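Local coordinates for intracellular protein transport protein USO1 (Saccharomyces cerevisiae S288c, PDB 6LSU) that is required for protein transport from the endoplasmic reticulum to the Golgi complex, as a dimeric membrane tether with globular heads and a coiled-coil tail, at residues T420-V425 and S685-E690; N513-F518 and G695-Y700; Q302-I307 and N349-V354. One frame throughout, in Å; residues are numbered along the deposited sequence.

Contact 1 (T420-V425 and S685-E690); sequences TFDTRV and SILTPE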
loop_
_atom_site.group_PDB
_atom_site.type_symbol
_atom_site.label_atom_id
_atom_site.label_comp_id
_atom_site.label_asym_id
_atom_site.label_seq_id
_atom_site.Cartn_x
_atom_site.Cartn_y
_atom_site.Cartn_z
ATOM N N THR A 420 6.451 1.005 14.833
ATOM C CA THR A 420 5.402 1.994 14.525
ATOM C C THR A 420 4.021 1.313 14.599
ATOM O O THR A 420 3.847 0.077 14.520
ATOM C CB THR A 420 5.620 2.661 13.170
ATOM O OG1 THR A 420 5.447 1.612 12.213
ATOM C CG2 THR A 420 6.974 3.327 13.064
ATOM N N PHE A 421 3.017 2.122 14.756
ATOM C CA PHE A 421 1.633 1.631 14.798
ATOM C C PHE A 421 1.370 0.869 13.510
ATOM O O PHE A 421 0.819 -0.215 13.631
ATOM C CB PHE A 421 0.661 2.787 15.032
ATOM C CG PHE A 421 -0.787 2.390 15.125
ATOM C CD1 PHE A 421 -1.244 1.628 16.198
ATOM C CD2 PHE A 421 -1.667 2.694 14.106
ATOM C CE1 PHE A 421 -2.576 1.237 16.285
ATOM C CE2 PHE A 421 -2.993 2.302 14.172
ATOM C CZ PHE A 421 -3.461 1.624 15.283
ATOM N N ASP A 422 1.789 1.399 12.368
ATOM C CA ASP A 422 1.623 0.805 11.010
ATOM C C ASP A 422 2.131 -0.650 10.980
ATOM O O ASP A 422 1.366 -1.502 10.524
ATOM C CB ASP A 422 2.249 1.706 9.946
ATOM C CG ASP A 422 1.352 2.882 9.566
ATOM O OD1 ASP A 422 0.228 3.019 10.149
ATOM O OD2 ASP A 422 1.762 3.636 8.672
ATOM N N THR A 423 3.345 -0.916 11.493
ATOM C CA THR A 423 3.894 -2.290 11.617
ATOM C C THR A 423 2.903 -3.129 12.414
ATOM O O THR A 423 2.447 -4.172 11.936
ATOM C CB THR A 423 5.300 -2.290 12.224
ATOM O OG1 THR A 423 6.268 -1.798 11.303
ATOM C CG2 THR A 423 5.797 -3.652 12.655
ATOM N N ARG A 424 2.520 -2.681 13.598
ATOM C CA ARG A 424 1.537 -3.391 14.466
ATOM C C ARG A 424 0.243 -3.670 13.713
ATOM O O ARG A 424 -0.355 -4.744 13.887
ATOM C CB ARG A 424 1.289 -2.578 15.735
ATOM C CG ARG A 424 2.529 -2.518 16.623
ATOM C CD ARG A 424 2.335 -1.675 17.844
ATOM N NE ARG A 424 1.510 -2.427 18.765
ATOM C CZ ARG A 424 0.829 -1.923 19.794
ATOM N NH1 ARG A 424 0.876 -0.630 20.065
ATOM N NH2 ARG A 424 0.143 -2.732 20.574
ATOM N N VAL A 425 -0.252 -2.794 12.876
ATOM C CA VAL A 425 -1.558 -3.159 12.230
ATOM C C VAL A 425 -1.277 -4.084 11.040
ATOM O O VAL A 425 -2.006 -5.035 10.880
ATOM C CB VAL A 425 -2.450 -1.956 11.903
ATOM C CG1 VAL A 425 -1.838 -0.664 12.368
ATOM C CG2 VAL A 425 -2.918 -1.905 10.486
ATOM N N SER A 685 -8.564 1.229 5.973
ATOM C CA SER A 685 -7.925 2.570 6.080
ATOM C C SER A 685 -7.708 2.938 7.557
ATOM O O SER A 685 -8.016 4.092 7.948
ATOM C CB SER A 685 -8.718 3.616 5.341
ATOM O OG SER A 685 -9.336 3.070 4.180
ATOM N N ILE A 686 -7.193 1.980 8.338
ATOM C CA ILE A 686 -6.753 2.142 9.763
ATOM C C ILE A 686 -5.212 2.240 9.778
ATOM O O ILE A 686 -4.613 2.499 10.847
ATOM C CB ILE A 686 -7.321 0.999 10.642
ATOM C CG1 ILE A 686 -6.637 0.926 12.011
ATOM C CG2 ILE A 686 -7.277 -0.338 9.901
ATOM C CD1 ILE A 686 -6.826 -0.382 12.743
ATOM N N LEU A 687 -4.571 2.061 8.619
ATOM C CA LEU A 687 -3.128 2.348 8.435
ATOM C C LEU A 687 -2.949 3.858 8.341
ATOM O O LEU A 687 -3.877 4.522 7.801
ATOM C CB LEU A 687 -2.651 1.679 7.148
ATOM C CG LEU A 687 -2.406 0.179 7.244
ATOM C CD1 LEU A 687 -2.820 -0.499 5.951
ATOM C CD2 LEU A 687 -0.953 -0.120 7.597
ATOM N N THR A 688 -1.818 4.368 8.839
ATOM C CA THR A 688 -1.423 5.805 8.767
ATOM C C THR A 688 -2.650 6.645 9.116
ATOM O O THR A 688 -3.171 7.388 8.287
ATOM C CB THR A 688 -0.789 6.122 7.400
ATOM O OG1 THR A 688 0.115 5.065 7.069
ATOM C CG2 THR A 688 -0.021 7.425 7.371
ATOM N N PRO A 689 -3.162 6.501 10.354
ATOM C CA PRO A 689 -4.329 7.256 10.830
ATOM C C PRO A 689 -3.946 8.603 11.464
ATOM O O PRO A 689 -2.748 8.783 11.741
ATOM C CB PRO A 689 -4.822 6.321 11.935
ATOM C CG PRO A 689 -3.518 5.872 12.573
ATOM C CD PRO A 689 -2.609 5.613 11.392
ATOM N N GLU A 690 -4.930 9.453 11.792
ATOM C CA GLU A 690 -4.659 10.746 12.471
ATOM C C GLU A 690 -4.206 10.500 13.919
ATOM O O GLU A 690 -4.518 9.438 14.476
ATOM C CB GLU A 690 -5.872 11.668 12.410
ATOM C CG GLU A 690 -5.458 13.136 12.421
ATOM C CD GLU A 690 -6.578 14.161 12.468
ATOM O OE1 GLU A 690 -6.277 15.366 12.269
ATOM O OE2 GLU A 690 -7.743 13.760 12.711
#
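Asp422, in the first turn of helix 421-435, grips Thr688 with both carboxylate oxygens. OD1 of Asp422 accepts from the backbone N of Thr688 at 2.8 Å, with an N-H...O angle of 164°, and OD2 of Asp422 accepts from OG1 of Thr688 at 2.7 Å. Each oxygen is met on its syn side, 21° out of the carboxylate plane. With Thr688 OG1 beside its own backbone N, one residue supplies both donors, and the paired bonds should hold the carboxylate against rotation. The helix start has its own cap: Thr420 is the N-cap, and its OG1 accepts weakly from Thr423 N at 3.4 Å.

Apolar groups lie next to these bonds. CE2 of Phe421 comes within 3.9 Å of CG of Pro689, while the carbonyl O of Ile686 approaches the ring edge near its plane. CG2 of Val425 rests 3.9 Å from CG of Leu687.

The 685-690 loop of the head thus makes both its hydrogen bonds to the ARM 7 helix through one aspartate, beside apolar packing, and the negative charge of that aspartate is probably stabilised by its two donors and by the nearby helix N-terminus.

Contact 2 (N513-F518 and G695-Y700); sequences NPFKLF and GLPKVY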
loop_
_atom_site.group_PDB
_atom_site.type_symbol
_atom_site.label_atom_id
_atom_site.label_comp_id
_atom_site.label_asym_id
_atom_site.label_seq_id
_atom_site.Cartn_x
_atom_site.Cartn_y
_atom_site.Cartn_z
ATOM N N ASN A 513 -0.105 1.292 26.806
ATOM C CA ASN A 513 -0.092 0.451 25.598
ATOM C C ASN A 513 -1.530 0.065 25.263
ATOM O O ASN A 513 -1.841 -1.105 25.106
ATOM C CB ASN A 513 0.801 -0.774 25.813
ATOM C CG ASN A 513 0.971 -1.599 24.560
ATOM O OD1 ASN A 513 0.453 -1.231 23.497
ATOM N ND2 ASN A 513 1.687 -2.704 24.685
ATOM N N PRO A 514 -2.474 1.014 25.188
ATOM C CA PRO A 514 -3.888 0.659 25.090
ATOM C C PRO A 514 -4.133 -0.339 23.941
ATOM O O PRO A 514 -4.892 -1.299 24.139
ATOM C CB PRO A 514 -4.613 2.006 24.874
ATOM C CG PRO A 514 -3.471 2.934 24.390
ATOM C CD PRO A 514 -2.242 2.450 25.120
ATOM N N PHE A 515 -3.448 -0.125 22.810
ATOM C CA PHE A 515 -3.679 -0.832 21.525
ATOM C C PHE A 515 -3.437 -2.345 21.696
ATOM O O PHE A 515 -4.157 -3.175 21.066
ATOM C CB PHE A 515 -2.865 -0.147 20.421
ATOM C CG PHE A 515 -3.639 1.019 19.876
ATOM C CD1 PHE A 515 -4.815 0.783 19.214
ATOM C CD2 PHE A 515 -3.225 2.310 20.061
ATOM C CE1 PHE A 515 -5.573 1.822 18.740
ATOM C CE2 PHE A 515 -3.990 3.358 19.580
ATOM C CZ PHE A 515 -5.171 3.110 18.939
ATOM N N LYS A 516 -2.530 -2.730 22.588
ATOM C CA LYS A 516 -2.413 -4.154 22.988
ATOM C C LYS A 516 -3.803 -4.781 23.218
ATOM O O LYS A 516 -4.049 -5.942 22.793
ATOM C CB LYS A 516 -1.671 -4.271 24.303
ATOM C CG LYS A 516 -1.700 -5.645 24.909
ATOM C CD LYS A 516 -0.588 -5.852 25.892
ATOM C CE LYS A 516 -0.875 -5.195 27.228
ATOM N NZ LYS A 516 0.286 -5.400 28.129
ATOM N N LEU A 517 -4.695 -4.074 23.912
ATOM C CA LEU A 517 -6.029 -4.642 24.196
ATOM C C LEU A 517 -6.876 -4.560 22.923
ATOM O O LEU A 517 -7.590 -5.478 22.597
ATOM C CB LEU A 517 -6.635 -3.861 25.355
ATOM C CG LEU A 517 -7.736 -4.531 26.158
ATOM C CD1 LEU A 517 -8.831 -3.519 26.378
ATOM C CD2 LEU A 517 -8.268 -5.789 25.521
ATOM N N PHE A 518 -6.736 -3.479 22.179
ATOM C CA PHE A 518 -7.542 -3.193 20.959
ATOM C C PHE A 518 -7.323 -4.288 19.901
ATOM O O PHE A 518 -8.269 -4.868 19.381
ATOM C CB PHE A 518 -7.210 -1.814 20.424
ATOM C CG PHE A 518 -7.852 -1.591 19.074
ATOM C CD1 PHE A 518 -9.203 -1.319 18.971
ATOM C CD2 PHE A 518 -7.138 -1.853 17.911
ATOM C CE1 PHE A 518 -9.799 -1.217 17.711
ATOM C CE2 PHE A 518 -7.738 -1.762 16.671
ATOM C CZ PHE A 518 -9.066 -1.434 16.564
ATOM N N GLY A 695 -0.162 11.549 21.139
ATOM C CA GLY A 695 0.520 10.926 19.979
ATOM C C GLY A 695 -0.061 9.561 19.603
ATOM O O GLY A 695 0.659 8.773 18.960
ATOM N N LEU A 696 -1.316 9.295 19.995
ATOM C CA LEU A 696 -2.032 8.004 19.821
ATOM C C LEU A 696 -2.908 8.104 18.577
ATOM O O LEU A 696 -3.557 9.106 18.312
ATOM C CB LEU A 696 -2.884 7.669 21.056
ATOM C CG LEU A 696 -2.132 7.163 22.289
ATOM C CD1 LEU A 696 -3.099 6.689 23.364
ATOM C CD2 LEU A 696 -1.161 6.051 21.941
ATOM N N PRO A 697 -2.952 7.053 17.751
ATOM C CA PRO A 697 -3.883 7.039 16.630
ATOM C C PRO A 697 -5.326 7.244 17.107
ATOM O O PRO A 697 -5.641 6.789 18.158
ATOM C CB PRO A 697 -3.693 5.640 16.056
ATOM C CG PRO A 697 -2.271 5.304 16.441
ATOM C CD PRO A 697 -2.113 5.859 17.835
ATOM N N LYS A 698 -6.155 7.886 16.281
ATOM C CA LYS A 698 -7.589 8.133 16.574
ATOM C C LYS A 698 -8.382 6.926 16.087
ATOM O O LYS A 698 -9.242 7.069 15.132
ATOM C CB LYS A 698 -8.051 9.452 15.954
ATOM C CG LYS A 698 -7.380 10.682 16.540
ATOM C CD LYS A 698 -7.944 11.965 15.996
ATOM C CE LYS A 698 -7.203 13.182 16.505
ATOM N NZ LYS A 698 -8.038 14.404 16.422
ATOM N N VAL A 699 -8.102 5.789 16.735
ATOM C CA VAL A 699 -8.696 4.466 16.401
ATOM C C VAL A 699 -9.311 3.970 17.702
ATOM O O VAL A 699 -8.530 3.769 18.686
ATOM C CB VAL A 699 -7.645 3.486 15.821
ATOM C CG1 VAL A 699 -8.174 2.071 15.667
ATOM C CG2 VAL A 699 -7.118 3.986 14.486
ATOM N N TYR A 700 -10.599 3.667 17.679
ATOM C CA TYR A 700 -11.365 3.261 18.890
ATOM C C TYR A 700 -12.096 1.928 18.663
ATOM O O TYR A 700 -12.064 1.076 19.539
ATOM C CB TYR A 700 -12.304 4.435 19.235
ATOM C CG TYR A 700 -11.549 5.732 19.429
ATOM C CD1 TYR A 700 -10.622 5.864 20.449
ATOM C CD2 TYR A 700 -11.685 6.786 18.547
ATOM C CE1 TYR A 700 -9.876 7.015 20.608
ATOM C CE2 TYR A 700 -10.934 7.950 18.697
ATOM C CZ TYR A 700 -10.054 8.068 19.750
ATOM O OH TYR A 700 -9.316 9.196 19.927
#
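The first turn of helix 514-528 faces the irregular segment 695-700, with CA of Phe515 8.9 Å from CA of Val699, a spacing bridged by side chains reaching toward each other. This is a helix-to-loop contact within the globular head: the helix starts in ARM 8, and the loop runs between helices 660-673 and 703-711. In the loop, Lys698 is the centre of an inverse gamma turn; its side chain starts away from the helix, while those of Pro697 and Val699 on its two sides start toward it.

The outer end of the Phe515 ring meets both of these residues. Its CE2 lies 3.6 Å from CD of Pro697, its CE1 is 3.9 Å from CB of Val699, and Pro697 O stands at the ring edge in plane. Beyond this segment, Phe515 also meets the ring of Phe421 and touches Arg577. An alanine in place of Phe515 would probably open a gap between helix and loop, leaving Pro697 CD and Val699 CB without the Phe515 ring beside them. Pro514 adds a smaller apolar touch, its CG 3.9 Å from CD1 of Leu696.

With CG anti to the backbone N (chi1 171°), Phe518, one turn on, sends its ring toward the loop, where Val699 CG1 makes an off-centre CH-pi contact with the Phe518 ring, 4.2 Å from its centroid and 29° off the normal.

Contact 3 (Q302-I307 and N349-V354); sequences QRIVNI and NIPKKV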
loop_
_atom_site.group_PDB
_atom_site.type_symbol
_atom_site.label_atom_id
_atom_site.label_comp_id
_atom_site.label_asym_id
_atom_site.label_seq_id
_atom_site.Cartn_x
_atom_site.Cartn_y
_atom_site.Cartn_z
ATOM N N GLN A 302 15.981 6.609 -1.580
ATOM C CA GLN A 302 15.936 5.965 -2.907
ATOM C C GLN A 302 15.850 4.437 -2.736
ATOM O O GLN A 302 15.004 3.759 -3.464
ATOM C CB GLN A 302 17.120 6.404 -3.745
ATOM C CG GLN A 302 17.039 5.913 -5.176
ATOM C CD GLN A 302 15.737 6.335 -5.816
ATOM O OE1 GLN A 302 15.511 7.511 -6.031
ATOM N NE2 GLN A 302 14.878 5.397 -6.192
ATOM N N ARG A 303 16.683 3.876 -1.842
ATOM C CA ARG A 303 16.704 2.387 -1.699
ATOM C C ARG A 303 15.406 1.909 -1.053
ATOM O O ARG A 303 14.902 0.857 -1.468
ATOM C CB ARG A 303 17.913 1.972 -0.890
ATOM C CG ARG A 303 19.189 2.471 -1.546
ATOM C CD ARG A 303 20.350 2.340 -0.649
ATOM N NE ARG A 303 21.502 2.676 -1.431
ATOM C CZ ARG A 303 22.718 2.306 -1.153
ATOM N NH1 ARG A 303 22.954 1.609 -0.064
ATOM N NH2 ARG A 303 23.672 2.640 -1.985
ATOM N N ILE A 304 14.835 2.719 -0.162
ATOM C CA ILE A 304 13.499 2.457 0.458
ATOM C C ILE A 304 12.432 2.352 -0.630
ATOM O O ILE A 304 11.644 1.363 -0.620
ATOM C CB ILE A 304 13.123 3.532 1.496
ATOM C CG1 ILE A 304 13.995 3.325 2.752
ATOM C CG2 ILE A 304 11.615 3.509 1.820
ATOM C CD1 ILE A 304 13.929 4.466 3.777
ATOM N N VAL A 305 12.404 3.349 -1.528
ATOM C CA VAL A 305 11.437 3.396 -2.659
ATOM C C VAL A 305 11.704 2.219 -3.596
ATOM O O VAL A 305 10.740 1.654 -4.050
ATOM C CB VAL A 305 11.522 4.727 -3.419
ATOM C CG1 VAL A 305 10.536 4.771 -4.614
ATOM C CG2 VAL A 305 11.283 5.919 -2.513
ATOM N N ASN A 306 12.966 1.855 -3.864
ATOM C CA ASN A 306 13.271 0.760 -4.819
ATOM C C ASN A 306 12.660 -0.501 -4.185
ATOM O O ASN A 306 11.862 -1.206 -4.812
ATOM C CB ASN A 306 14.759 0.641 -5.160
ATOM C CG ASN A 306 15.288 1.760 -6.047
ATOM O OD1 ASN A 306 14.539 2.567 -6.587
ATOM N ND2 ASN A 306 16.608 1.789 -6.201
ATOM N N ILE A 307 12.978 -0.772 -2.929
ATOM C CA ILE A 307 12.551 -2.084 -2.378
ATOM C C ILE A 307 11.019 -2.072 -2.334
ATOM O O ILE A 307 10.409 -3.151 -2.543
ATOM C CB ILE A 307 13.192 -2.445 -1.032
ATOM C CG1 ILE A 307 13.062 -3.953 -0.754
ATOM C CG2 ILE A 307 12.644 -1.617 0.139
ATOM C CD1 ILE A 307 14.067 -4.475 0.300
ATOM N N ASN A 349 17.826 -4.367 10.659
ATOM C CA ASN A 349 18.289 -3.179 9.882
ATOM C C ASN A 349 17.346 -2.999 8.686
ATOM O O ASN A 349 17.764 -3.285 7.577
ATOM C CB ASN A 349 19.756 -3.323 9.486
ATOM C CG ASN A 349 20.253 -2.182 8.634
ATOM O OD1 ASN A 349 20.099 -1.026 9.020
ATOM N ND2 ASN A 349 20.856 -2.515 7.490
ATOM N N ILE A 350 16.083 -2.643 8.967
ATOM C CA ILE A 350 15.019 -2.367 7.961
ATOM C C ILE A 350 14.273 -1.096 8.357
ATOM O O ILE A 350 13.737 -1.037 9.478
ATOM C CB ILE A 350 14.033 -3.526 7.855
ATOM C CG1 ILE A 350 14.705 -4.789 7.333
ATOM C CG2 ILE A 350 12.826 -3.111 7.011
ATOM C CD1 ILE A 350 15.213 -4.684 5.939
ATOM N N PRO A 351 14.200 -0.076 7.475
ATOM C CA PRO A 351 13.409 1.117 7.740
ATOM C C PRO A 351 11.917 0.875 8.068
ATOM O O PRO A 351 11.353 -0.028 7.583
ATOM C CB PRO A 351 13.552 1.907 6.426
ATOM C CG PRO A 351 14.937 1.482 5.905
ATOM C CD PRO A 351 14.914 -0.009 6.191
ATOM N N LYS A 352 11.357 1.715 8.945
ATOM C CA LYS A 352 9.954 1.728 9.411
ATOM C C LYS A 352 9.006 1.766 8.210
ATOM O O LYS A 352 7.981 1.125 8.232
ATOM C CB LYS A 352 9.729 2.937 10.322
ATOM C CG LYS A 352 10.598 2.894 11.578
ATOM C CD LYS A 352 10.393 4.022 12.583
ATOM C CE LYS A 352 11.284 3.843 13.804
ATOM N NZ LYS A 352 11.205 5.001 14.740
ATOM N N LYS A 353 9.331 2.526 7.187
ATOM C CA LYS A 353 8.473 2.603 5.982
ATOM C C LYS A 353 8.502 1.286 5.198
ATOM O O LYS A 353 7.562 1.068 4.378
ATOM C CB LYS A 353 9.006 3.638 4.999
ATOM C CG LYS A 353 8.845 5.084 5.402
ATOM C CD LYS A 353 8.460 5.931 4.206
ATOM C CE LYS A 353 8.800 7.392 4.390
ATOM N NZ LYS A 353 10.249 7.615 4.170
ATOM N N VAL A 354 9.535 0.450 5.393
ATOM C CA VAL A 354 9.634 -0.840 4.658
ATOM C C VAL A 354 8.896 -1.943 5.388
ATOM O O VAL A 354 8.180 -2.660 4.653
ATOM C CB VAL A 354 11.079 -1.226 4.342
ATOM C CG1 VAL A 354 11.114 -2.592 3.673
ATOM C CG2 VAL A 354 11.723 -0.163 3.479
#
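Ile304 makes three of the four side-chain pairings, turning two branches to different parts of the 349-354 segment. Its CG1 branch meets the ring of Pro351: CD1 of Ile304 is 3.7 Å from CB of Pro351, and CG1 of Ile304 is 3.8 Å from CG of Pro351. The other branch, CG2 of Ile304, lies 4.0 Å from CG2 of Val354 and also touches CB of Lys353, whose side chain crosses that of Ile304 at about a right angle. CG1 of Ile304 sits anti to its carbonyl carbon (chi1 -73°), with CG2 anti to the backbone N, which divides the two branches between proline and valine.

One turn later, Ile307 meets the same valine. Its CG2 is 3.8 Å from CG2 of Val354, so that this single methyl is shared by both isoleucines.

The contact joins neighbouring armadillo repeats: helix 301-317 belongs to ARM 5, and the loop between helices 337-346 and 354-366 to ARM 6. Its apolar core is continued by Leu344 of helix 337-346, which touches both Ile307 and Ile350, and by Trp299, against which Pro351 packs.

Polar bonds outside the apolar core position the two segments. Within the loop, Val354 N bonds to Pro351 O at 2.9 Å, closing the turn that brings proline and valine to the same helix. Asn349 joins the loop to the residues just before helix 301-317: its ND2 donates to Phe297 O, and its O accepts from Trp299 NE1. Within the helix, NE2 of Gln302 donates to OD1 of Asn306 at 2.9 Å, from 45° out of the carbonyl plane; Gln302 NE2 also bonds to Asn254 OD1 of helix 251-264, and Asn306 ND2 to Leu247 O.

Contact 3 comes first along the chain and closes before contact 1 opens; contacts 1 and 2 then alternate, because two successive parts of the loop between helices 660-673 and 703-711 reach back to helices 421-435 and 514-528. Centres of contacts 1 and 2 are about 10 Å apart, and the two meet through Glu690 O and Lys698 N, probably hydrogen-bonded at 2.9 Å, and through Pro689 against Pro697. Contact 3 lies about 17 Å from contact 1, centre to centre, touching it through Lys352 and Thr420, and about 25 Å from contact 2. Their helical sides run from ARM 5 to ARM 8, and the loop before helix 703-711 joins the ARM 7 and ARM 8 helices.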